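MlnE (Bacillus amyloliquefaciens subsp. plantarum, PDB 5D2E) supplies, through this N-terminal NADP-binding piece, the B-type ketoreductase of the macrolactin polyketide assembly line, probably reducing keto groups of the growing chain. Local coordinates at residues 113-118 with 160-165; 182-187 with 435-440; 300-305 with 341-346. All blocks are in the same frame, centred on the assembly; numbering follows the deposited sequence.

Contact 1: residues 113-118 with 160-165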
loop_
_atom_site.group_PDB
_atom_site.type_symbol
_atom_site.label_atom_id
_atom_site.label_comp_id
_atom_site.label_asym_id
_atom_site.label_seq_id
_atom_site.Cartn_x
_atom_site.Cartn_y
_atom_site.Cartn_z
ATOM N N ALA A 113 -13.711 -9.234 -24.943
ATOM C CA ALA A 113 -14.959 -9.789 -25.437
ATOM C C ALA A 113 -16.152 -9.059 -24.850
ATOM O O ALA A 113 -17.076 -8.710 -25.577
ATOM C CB ALA A 113 -15.066 -11.256 -25.091
ATOM N N LEU A 114 -16.132 -8.839 -23.520
ATOM C CA LEU A 114 -17.191 -8.080 -22.880
ATOM C C LEU A 114 -17.356 -6.700 -23.506
ATOM O O LEU A 114 -18.486 -6.301 -23.789
ATOM C CB LEU A 114 -16.935 -7.903 -21.379
ATOM C CG LEU A 114 -17.989 -7.186 -20.560
ATOM C CD1 LEU A 114 -19.318 -7.953 -20.553
ATOM C CD2 LEU A 114 -17.512 -6.983 -19.145
ATOM N N CYS A 115 -16.249 -5.942 -23.619
ATOM C CA CYS A 115 -16.304 -4.632 -24.252
ATOM C C CYS A 115 -16.871 -4.711 -25.702
ATOM O O CYS A 115 -17.685 -3.921 -26.086
ATOM C CB CYS A 115 -14.927 -3.982 -24.306
ATOM S SG CYS A 115 -14.181 -3.663 -22.721
ATOM N N GLY A 116 -16.409 -5.679 -26.461
ATOM C CA GLY A 116 -16.845 -5.869 -27.851
ATOM C C GLY A 116 -18.318 -6.125 -27.922
ATOM O O GLY A 116 -19.050 -5.466 -28.664
ATOM N N VAL A 117 -18.801 -7.017 -27.073
ATOM C CA VAL A 117 -20.211 -7.304 -27.104
ATOM C C VAL A 117 -21.083 -6.131 -26.695
ATOM O O VAL A 117 -22.090 -5.826 -27.352
ATOM C CB VAL A 117 -20.535 -8.583 -26.279
ATOM C CG1 VAL A 117 -22.036 -8.758 -26.173
ATOM C CG2 VAL A 117 -19.925 -9.807 -26.943
ATOM N N LEU A 118 -20.709 -5.438 -25.600
ATOM C CA LEU A 118 -21.494 -4.298 -25.158
ATOM C C LEU A 118 -21.543 -3.190 -26.225
ATOM O O LEU A 118 -22.569 -2.576 -26.423
ATOM C CB LEU A 118 -20.968 -3.752 -23.849
ATOM C CG LEU A 118 -21.156 -4.730 -22.663
ATOM C CD1 LEU A 118 -20.483 -4.096 -21.449
ATOM C CD2 LEU A 118 -22.598 -5.056 -22.359
ATOM N N GLN A 160 -7.332 -1.742 -18.288
ATOM C CA GLN A 160 -6.615 -1.788 -19.508
ATOM C C GLN A 160 -7.551 -2.083 -20.697
ATOM O O GLN A 160 -7.440 -1.450 -21.742
ATOM C CB GLN A 160 -5.485 -2.763 -19.419
ATOM C CG GLN A 160 -4.421 -2.490 -20.436
ATOM C CD GLN A 160 -3.221 -3.430 -20.298
ATOM O OE1 GLN A 160 -3.328 -4.612 -20.616
ATOM N NE2 GLN A 160 -2.052 -2.871 -19.926
ATOM N N ALA A 161 -8.410 -3.084 -20.546
ATOM C CA ALA A 161 -9.379 -3.442 -21.582
ATOM C C ALA A 161 -10.308 -2.290 -21.840
ATOM O O ALA A 161 -10.616 -2.010 -23.025
ATOM C CB ALA A 161 -10.184 -4.673 -21.168
ATOM N N PHE A 162 -10.824 -1.638 -20.772
ATOM C CA PHE A 162 -11.748 -0.533 -20.999
ATOM C C PHE A 162 -11.097 0.577 -21.810
ATOM O O PHE A 162 -11.770 1.182 -22.662
ATOM C CB PHE A 162 -12.260 0.095 -19.725
ATOM C CG PHE A 162 -13.339 -0.701 -19.025
ATOM C CD1 PHE A 162 -13.693 -1.976 -19.448
ATOM C CD2 PHE A 162 -13.939 -0.167 -17.879
ATOM C CE1 PHE A 162 -14.702 -2.664 -18.797
ATOM C CE2 PHE A 162 -14.913 -0.870 -17.219
ATOM C CZ PHE A 162 -15.283 -2.119 -17.699
ATOM N N MET A 163 -9.823 0.868 -21.525
ATOM C CA MET A 163 -9.193 1.982 -22.251
ATOM C C MET A 163 -8.890 1.550 -23.661
ATOM O O MET A 163 -9.094 2.342 -24.605
ATOM C CB MET A 163 -7.984 2.523 -21.500
ATOM C CG MET A 163 -8.459 3.255 -20.240
ATOM S SD MET A 163 -7.117 4.070 -19.319
ATOM C CE MET A 163 -6.320 2.582 -18.788
ATOM N N ALA A 164 -8.419 0.312 -23.828
ATOM C CA ALA A 164 -8.033 -0.120 -25.135
ATOM C C ALA A 164 -9.216 -0.183 -26.076
ATOM O O ALA A 164 -9.070 0.063 -27.270
ATOM C CB ALA A 164 -7.348 -1.481 -25.108
ATOM N N ASN A 165 -10.382 -0.581 -25.572
ATOM C CA ASN A 165 -11.591 -0.713 -26.398
ATOM C C ASN A 165 -12.484 0.517 -26.332
ATOM O O ASN A 165 -13.595 0.508 -26.847
ATOM C CB ASN A 165 -12.365 -1.962 -25.937
ATOM C CG ASN A 165 -11.568 -3.225 -26.161
ATOM O OD1 ASN A 165 -11.162 -3.477 -27.259
ATOM N ND2 ASN A 165 -11.207 -3.912 -25.124
#

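Contact 2: residues 182-187 with 435-440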
loop_
_atom_site.group_PDB
_atom_site.type_symbol
_atom_site.label_atom_id
_atom_site.label_comp_id
_atom_site.label_asym_id
_atom_site.label_seq_id
_atom_site.Cartn_x
_atom_site.Cartn_y
_atom_site.Cartn_z
ATOM N N GLY A 182 -12.451 -7.292 13.967
ATOM C CA GLY A 182 -11.437 -8.237 14.425
ATOM C C GLY A 182 -10.562 -8.784 13.298
ATOM O O GLY A 182 -9.614 -9.471 13.565
ATOM N N GLU A 183 -10.853 -8.411 12.045
ATOM C CA GLU A 183 -10.120 -8.891 10.897
ATOM C C GLU A 183 -9.481 -7.758 10.126
ATOM O O GLU A 183 -9.894 -6.600 10.229
ATOM C CB GLU A 183 -11.059 -9.657 9.972
ATOM C CG GLU A 183 -11.819 -10.742 10.681
ATOM C CD GLU A 183 -11.035 -11.999 11.061
ATOM O OE1 GLU A 183 -9.951 -12.337 10.465
ATOM O OE2 GLU A 183 -11.563 -12.707 11.987
ATOM N N VAL A 184 -8.544 -8.128 9.255
ATOM C CA VAL A 184 -7.816 -7.165 8.443
ATOM C C VAL A 184 -7.754 -7.638 6.990
ATOM O O VAL A 184 -7.703 -8.819 6.715
ATOM C CB VAL A 184 -6.377 -6.971 8.985
ATOM C CG1 VAL A 184 -6.458 -6.405 10.387
ATOM C CG2 VAL A 184 -5.589 -8.276 8.950
ATOM N N GLN A 185 -7.700 -6.681 6.077
ATOM C CA GLN A 185 -7.605 -6.941 4.631
ATOM C C GLN A 185 -6.504 -6.048 3.984
ATOM O O GLN A 185 -6.812 -5.059 3.297
ATOM C CB GLN A 185 -8.937 -6.678 3.986
ATOM C CG GLN A 185 -10.034 -7.678 4.343
ATOM C CD GLN A 185 -9.914 -9.032 3.653
ATOM O OE1 GLN A 185 -8.835 -9.495 3.333
ATOM N NE2 GLN A 185 -11.056 -9.691 3.489
ATOM N N PRO A 186 -5.242 -6.384 4.231
ATOM C CA PRO A 186 -4.122 -5.560 3.731
ATOM C C PRO A 186 -4.063 -5.468 2.243
ATOM O O PRO A 186 -3.786 -4.409 1.736
ATOM C CB PRO A 186 -2.866 -6.234 4.278
ATOM C CG PRO A 186 -3.310 -7.295 5.199
ATOM C CD PRO A 186 -4.792 -7.501 5.088
ATOM N N ILE A 187 -4.394 -6.549 1.561
ATOM C CA ILE A 187 -4.420 -6.557 0.098
ATOM C C ILE A 187 -5.606 -5.753 -0.425
ATOM O O ILE A 187 -5.447 -4.748 -1.180
ATOM C CB ILE A 187 -4.385 -7.978 -0.449
ATOM C CG1 ILE A 187 -3.042 -8.582 -0.178
ATOM C CG2 ILE A 187 -4.672 -8.038 -1.931
ATOM C CD1 ILE A 187 -2.882 -10.036 -0.579
ATOM N N ARG A 435 -0.014 -7.433 11.881
ATOM C CA ARG A 435 0.968 -7.726 12.932
ATOM C C ARG A 435 0.391 -7.421 14.322
ATOM O O ARG A 435 0.650 -8.137 15.275
ATOM C CB ARG A 435 2.275 -6.935 12.694
ATOM C CG ARG A 435 2.948 -7.376 11.411
ATOM C CD ARG A 435 4.409 -6.963 11.399
ATOM N NE ARG A 435 5.235 -8.015 12.009
ATOM C CZ ARG A 435 5.977 -7.870 13.081
ATOM N NH1 ARG A 435 5.987 -6.735 13.770
ATOM N NH2 ARG A 435 6.699 -8.873 13.453
ATOM N N SER A 436 -0.367 -6.336 14.402
ATOM C CA SER A 436 -1.061 -5.927 15.590
ATOM C C SER A 436 -2.077 -6.998 15.982
ATOM O O SER A 436 -2.202 -7.369 17.156
ATOM C CB SER A 436 -1.780 -4.612 15.242
ATOM O OG SER A 436 -2.287 -4.116 16.403
ATOM N N MET A 437 -2.922 -7.375 15.025
ATOM C CA MET A 437 -3.965 -8.368 15.270
ATOM C C MET A 437 -3.365 -9.646 15.833
ATOM O O MET A 437 -3.933 -10.271 16.730
ATOM C CB MET A 437 -4.718 -8.698 13.974
ATOM C CG MET A 437 -5.718 -9.865 14.044
ATOM S SD MET A 437 -6.548 -10.175 12.453
ATOM C CE MET A 437 -5.310 -11.072 11.564
ATOM N N LYS A 438 -2.198 -10.021 15.342
ATOM C CA LYS A 438 -1.584 -11.252 15.748
ATOM C C LYS A 438 -0.760 -11.092 17.036
ATOM O O LYS A 438 -0.169 -12.039 17.468
ATOM C CB LYS A 438 -0.703 -11.836 14.615
ATOM C CG LYS A 438 -1.417 -12.368 13.424
ATOM C CD LYS A 438 -2.533 -13.347 13.789
ATOM C CE LYS A 438 -3.048 -13.901 12.489
ATOM N NZ LYS A 438 -4.327 -14.612 12.623
ATOM N N GLY A 439 -0.654 -9.891 17.573
ATOM C CA GLY A 439 0.081 -9.638 18.787
ATOM C C GLY A 439 1.572 -9.800 18.645
ATOM O O GLY A 439 2.257 -10.262 19.548
ATOM N N ARG A 440 2.121 -9.407 17.511
ATOM C CA ARG A 440 3.582 -9.476 17.343
ATOM C C ARG A 440 4.284 -8.552 18.287
ATOM O O ARG A 440 3.906 -7.360 18.427
ATOM C CB ARG A 440 3.981 -9.093 15.897
ATOM C CG ARG A 440 3.505 -10.041 14.849
ATOM C CD ARG A 440 4.326 -11.314 14.748
ATOM N NE ARG A 440 3.919 -12.001 13.539
ATOM C CZ ARG A 440 3.025 -12.969 13.462
ATOM N NH1 ARG A 440 2.450 -13.458 14.554
ATOM N NH2 ARG A 440 2.692 -13.445 12.263
#

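Contact 3: residues 300-305 with 341-346. With NAP (NADP nicotinamide-adenine-dinucleotide phosphate), chain B.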
loop_
_atom_site.group_PDB
_atom_site.type_symbol
_atom_site.label_atom_id
_atom_site.label_comp_id
_atom_site.label_asym_id
_atom_site.label_seq_id
_atom_site.Cartn_x
_atom_site.Cartn_y
_atom_site.Cartn_z
ATOM N N LYS A 300 25.393 -6.434 15.124
ATOM C CA LYS A 300 25.537 -7.366 14.028
ATOM C C LYS A 300 24.499 -7.060 12.935
ATOM O O LYS A 300 23.299 -7.030 13.233
ATOM C CB LYS A 300 25.278 -8.786 14.502
ATOM C CG LYS A 300 25.962 -9.032 15.856
ATOM C CD LYS A 300 27.223 -9.822 15.700
ATOM C CE LYS A 300 27.419 -10.682 16.958
ATOM N NZ LYS A 300 27.613 -9.736 18.082
ATOM N N LEU A 301 24.958 -6.801 11.703
ATOM C CA LEU A 301 24.050 -6.448 10.606
ATOM C C LEU A 301 24.055 -7.495 9.525
ATOM O O LEU A 301 25.134 -7.924 9.086
ATOM C CB LEU A 301 24.518 -5.145 10.017
ATOM C CG LEU A 301 24.385 -3.959 10.932
ATOM C CD1 LEU A 301 25.033 -2.687 10.404
ATOM C CD2 LEU A 301 22.951 -3.703 11.241
ATOM N N ILE A 302 22.881 -7.896 9.037
ATOM C CA ILE A 302 22.805 -8.758 7.835
ATOM C C ILE A 302 22.109 -7.981 6.748
ATOM O O ILE A 302 21.024 -7.465 6.984
ATOM C CB ILE A 302 22.034 -10.005 8.119
ATOM C CG1 ILE A 302 22.701 -10.791 9.241
ATOM C CG2 ILE A 302 21.876 -10.848 6.846
ATOM C CD1 ILE A 302 22.241 -10.409 10.627
ATOM N N LEU A 303 22.813 -7.716 5.646
ATOM C CA LEU A 303 22.269 -6.941 4.496
ATOM C C LEU A 303 21.890 -7.984 3.493
ATOM O O LEU A 303 22.676 -8.942 3.276
ATOM C CB LEU A 303 23.359 -6.066 3.881
ATOM C CG LEU A 303 24.158 -5.096 4.773
ATOM C CD1 LEU A 303 25.051 -4.133 4.008
ATOM C CD2 LEU A 303 23.223 -4.308 5.679
ATOM N N THR A 304 20.669 -7.869 2.926
ATOM C CA THR A 304 20.179 -8.840 1.978
ATOM C C THR A 304 19.693 -8.135 0.740
ATOM O O THR A 304 19.106 -7.053 0.796
ATOM C CB THR A 304 19.102 -9.780 2.586
ATOM O OG1 THR A 304 19.654 -10.437 3.722
ATOM C CG2 THR A 304 18.782 -10.827 1.663
ATOM N N GLY A 305 20.068 -8.704 -0.398
ATOM C CA GLY A 305 19.517 -8.329 -1.728
ATOM C C GLY A 305 19.583 -9.588 -2.586
ATOM O O GLY A 305 20.118 -10.622 -2.177
ATOM N N ASP A 341 12.574 -17.934 4.640
ATOM C CA ASP A 341 12.636 -18.819 5.777
ATOM C C ASP A 341 14.090 -19.264 6.048
ATOM O O ASP A 341 14.570 -19.202 7.200
ATOM C CB ASP A 341 11.750 -20.030 5.548
ATOM C CG ASP A 341 11.431 -20.785 6.867
ATOM O OD1 ASP A 341 11.257 -20.144 7.954
ATOM O OD2 ASP A 341 11.334 -22.028 6.799
ATOM N N ALA A 342 14.774 -19.695 4.993
ATOM C CA ALA A 342 16.187 -20.087 5.075
ATOM C C ALA A 342 17.013 -18.964 5.599
ATOM O O ALA A 342 17.922 -19.191 6.361
ATOM C CB ALA A 342 16.708 -20.511 3.701
ATOM N N LEU A 343 16.714 -17.722 5.189
ATOM C CA LEU A 343 17.442 -16.557 5.635
ATOM C C LEU A 343 17.338 -16.347 7.183
ATOM O O LEU A 343 18.345 -16.128 7.871
ATOM C CB LEU A 343 17.005 -15.316 4.854
ATOM C CG LEU A 343 17.514 -13.965 5.368
ATOM C CD1 LEU A 343 19.017 -13.833 5.279
ATOM C CD2 LEU A 343 16.790 -12.772 4.725
ATOM N N ILE A 344 16.120 -16.375 7.720
ATOM C CA ILE A 344 15.908 -16.173 9.158
ATOM C C ILE A 344 16.571 -17.334 9.942
ATOM O O ILE A 344 17.288 -17.086 10.923
ATOM C CB ILE A 344 14.414 -16.043 9.522
ATOM C CG1 ILE A 344 13.740 -14.853 8.779
ATOM C CG2 ILE A 344 14.233 -15.975 11.019
ATOM C CD1 ILE A 344 14.419 -13.527 8.789
ATOM N N LYS A 345 16.411 -18.547 9.466
ATOM C CA LYS A 345 17.105 -19.709 10.065
ATOM C C LYS A 345 18.620 -19.553 10.144
ATOM O O LYS A 345 19.233 -19.869 11.173
ATOM C CB LYS A 345 16.744 -20.972 9.314
ATOM C CG LYS A 345 15.394 -21.461 9.755
ATOM C CD LYS A 345 14.810 -22.508 8.834
ATOM C CE LYS A 345 13.527 -22.973 9.495
ATOM N NZ LYS A 345 12.638 -23.663 8.542
ATOM N N TYR A 346 19.210 -19.020 9.091
ATOM C CA TYR A 346 20.642 -18.827 9.039
ATOM C C TYR A 346 21.075 -17.761 9.996
ATOM O O TYR A 346 22.156 -17.880 10.624
ATOM C CB TYR A 346 21.076 -18.528 7.630
ATOM C CG TYR A 346 22.507 -18.071 7.490
ATOM C CD1 TYR A 346 23.542 -18.991 7.420
ATOM C CD2 TYR A 346 22.828 -16.711 7.452
ATOM C CE1 TYR A 346 24.862 -18.566 7.294
ATOM C CE2 TYR A 346 24.146 -16.278 7.326
ATOM C CZ TYR A 346 25.155 -17.226 7.248
ATOM O OH TYR A 346 26.468 -16.842 7.133
HETATM P PA NAP B . 17.405 0.797 -4.218
HETATM O O1A NAP B . 18.808 1.435 -4.033
HETATM O O2A NAP B . 16.977 0.109 -5.502
HETATM O O5B NAP B . 17.384 -0.336 -3.077
HETATM C C5B NAP B . 16.340 -1.301 -3.078
HETATM C C4B NAP B . 17.066 -2.614 -2.925
HETATM O O4B NAP B . 16.072 -3.662 -2.910
HETATM C C3B NAP B . 18.032 -2.968 -4.089
HETATM O O3B NAP B . 19.389 -2.956 -3.636
HETATM C C2B NAP B . 17.637 -4.400 -4.487
HETATM O O2B NAP B . 18.767 -5.205 -4.674
HETATM C C1B NAP B . 16.737 -4.841 -3.309
HETATM N N9A NAP B . 15.703 -5.802 -3.668
HETATM C C8A NAP B . 14.725 -5.680 -4.647
HETATM N N7A NAP B . 13.962 -6.825 -4.730
HETATM C C5A NAP B . 14.399 -7.646 -3.753
HETATM C C6A NAP B . 14.059 -8.972 -3.290
HETATM N N6A NAP B . 13.005 -9.608 -3.899
HETATM N N1A NAP B . 14.842 -9.547 -2.270
HETATM C C2A NAP B . 15.857 -8.859 -1.715
HETATM N N3A NAP B . 16.229 -7.608 -2.105
HETATM C C4A NAP B . 15.568 -6.981 -3.084
HETATM O O3 NAP B . 16.236 1.863 -3.824
HETATM P PN NAP B . 16.260 2.925 -2.597
HETATM O O1N NAP B . 16.197 4.340 -3.145
HETATM O O2N NAP B . 17.267 2.389 -1.613
HETATM O O5D NAP B . 14.844 2.739 -1.839
HETATM C C5D NAP B . 14.790 1.660 -0.862
HETATM C C4D NAP B . 13.373 1.456 -0.310
HETATM O O4D NAP B . 12.794 2.670 0.146
HETATM C C3D NAP B . 12.462 0.937 -1.431
HETATM O O3D NAP B . 11.655 -0.106 -0.916
HETATM C C2D NAP B . 11.653 2.144 -1.868
HETATM O O2D NAP B . 10.368 1.774 -2.444
HETATM C C1D NAP B . 11.581 3.020 -0.585
HETATM N N1N NAP B . 11.457 4.454 -0.954
HETATM C C2N NAP B . 12.534 5.162 -1.454
HETATM C C3N NAP B . 12.477 6.517 -1.831
HETATM C C7N NAP B . 13.712 7.288 -2.374
HETATM O O7N NAP B . 13.603 8.456 -2.756
HETATM N N7N NAP B . 14.940 6.752 -2.434
HETATM C C4N NAP B . 11.234 7.156 -1.715
HETATM C C5N NAP B . 10.132 6.426 -1.249
HETATM C C6N NAP B . 10.263 5.082 -0.851
HETATM P P2B NAP B . 18.797 -6.552 -5.616
HETATM O O1X NAP B . 18.405 -6.172 -7.037
HETATM O O2X NAP B . 20.252 -7.102 -5.472
HETATM O O3X NAP B . 17.775 -7.480 -5.018
#

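Contact 1: residues 113-118 with 160-165
Cys-115 reaches out of helix 108-120 into a notch formed by Ala-161, Phe-162 and Asn-165 at the end of helix 141-164. Its CB lies against Asn-165, with CB of Cys-115 3.6 Å from CB of Asn-165 and the amide ND2 only slightly farther off. One bond on, the sulfur sits beside the backbone N and opposite the carbonyl carbon (chi1 -62°), a setting that carries it over to Phe-162. SG of Cys-115 comes within 3.7 Å of CD1 and 4.1 Å of CE1 of the Phe-162 ring. The sulfur is 4.9 Å from the ring centroid and 72° off the ring normal, an oblique sulfur-aromatic contact, nearest CD1. The thiol also meets Ala-161, whose methyl CB is 4.4 Å from SG and whose carbonyl O is also near. ND2 of Asn-165, 3.8 Å from SG of Cys-115, completes the surroundings. This amide is turned by two polar partners: Asp-112 OD1, which accepts a hydrogen bond from ND2, and Ala-161 O, to which the bond is weak and bent (120° at the hydrogen). Since Asp-112 belongs to helix 108-120, its bond ties that helix to the residue that ends helix 141-164, just one turn before Cys-115, while Tyr-111 and Asp-112 also press on Ala-161. The sulfur thus has a ring, a methyl and an amide for neighbours in a buried interface. Strand 60-64 packs against the pair: Leu-61 receives Phe-162 and Phe-63 receives Leu-114, whereas Phe-101 of strand 100-103 supports Leu-114, Val-117 and Leu-118. The two helices therefore pack next to each other on one layer of strands in the first Rossmann-like half of the chain.

Contact 2: residues 182-187 with 435-440
The carbonyl oxygen of Gly-182 is met by two atoms of Met-437, SD at 3.3 Å and CG at 3.9 Å. It approaches the sulfur nearly opposite the CE methyl, with a CE-SD-O angle of about 157°, a direction consistent with a weak sulfur-oxygen attraction. Met-437 gets there by an extended chain: CG is anti to the backbone N (chi1 172°), the next bond is also extended, and only the last torsion bends, turning the methyl back toward Val-184. There CE of Met-437 touches CG2 of Val-184 at 3.8 Å, the two side chains crossing at a slant, and SD passes within 4.1 Å of CA of Glu-183. Val-184 also rests on Gln-433 and Tyr-434, so its isopropyl group packs on the last turn of helix 419-437. That helix ends in a Schellman motif, with Gly-439 N bonded to Ser-436 O and Arg-440 N to Arg-435 O. Farther along, Gln-185 takes the N-cap position before helix 186-201, its amide tied to Gly-135, Gln-147 and Glu-178. One thioether thus bridges a backbone carbonyl and a valine methyl at the surface where the two Rossmann-like halves meet; without a hydrogen bond between segments 182-187 and 435-440, this small contact probably relies on dispersion and the polarisable sulfur.

Contact 3: residues 300-305 with 341-346
Leu-343 of helix 337-351 points its isobutyl end at Thr-304 of strand 300-304, and the two side chains meet tip to tip. Both methyls, CD1 and CD2 of Leu-343, lie 3.8 Å from OG1 of Thr-304, while CD2 also comes to 4.1 Å from CG2 of Thr-304. CB of the leucine already points at the strand, and CG opposite the backbone N (chi1 170°) carries the two methyls on to Thr-304. The threonine hydroxyl, although met by both methyls, has a weak hydrogen bond to Val-330 O. Farther back along the strand the fit is slacker: CG2 of Ile-302 approaches CD1 of Leu-343 only to 4.4 Å. Beyond it the side chain of Tyr-346 gets no nearer than 5.9 Å to the strand segment and settles against Leu-328 of the next strand. On the solvent side of the helix the links run along its own surface. Lys-345 extends to Asp-341 one turn earlier, its NZ 2.7 Å from OD2 of Asp-341 in a salt bridge that reaches the oxygen from above the carboxylate plane, 41° out of it. The buried face leads toward the cofactor. Gly-305 CA lies 3.4 Å from NAP N3A, an adenine nitrogen. Arg-306 and Ser-307 go on to hydrogen-bond the cofactor. This is the usual place for a Rossmann fold to receive the adenosine end, at the tip of its second strand. Leu-343 also touches Ile-334, another NADP-binding residue. Strand 300-304 runs parallel between strands 275-279 and 326-329; Leu-277 of the first supports both Thr-304 and Leu-343, and helix 337-351 packs against this layer, with Ile-347 and Phe-351 continuing the packing against Ile-302.

From the N terminus, the chain first closes contact 1, a short loop within the first Rossmann-like region. Only then does contact 2 open, at residues 182-187, and it stays open until residues 435-440, a span that takes in the rest of the first region and most of the KR domain. Contact 3 is nested inside that long loop and packs strand 300-304, which leads into the NADP pocket, against helix 337-351. Contacts 1 and 3 are local ties in separate regions, their centres about 46 Å apart, whereas contact 2 joins the two regions. Its centre lies about 24 Å from that of contact 3 and about 37 Å from that of contact 1.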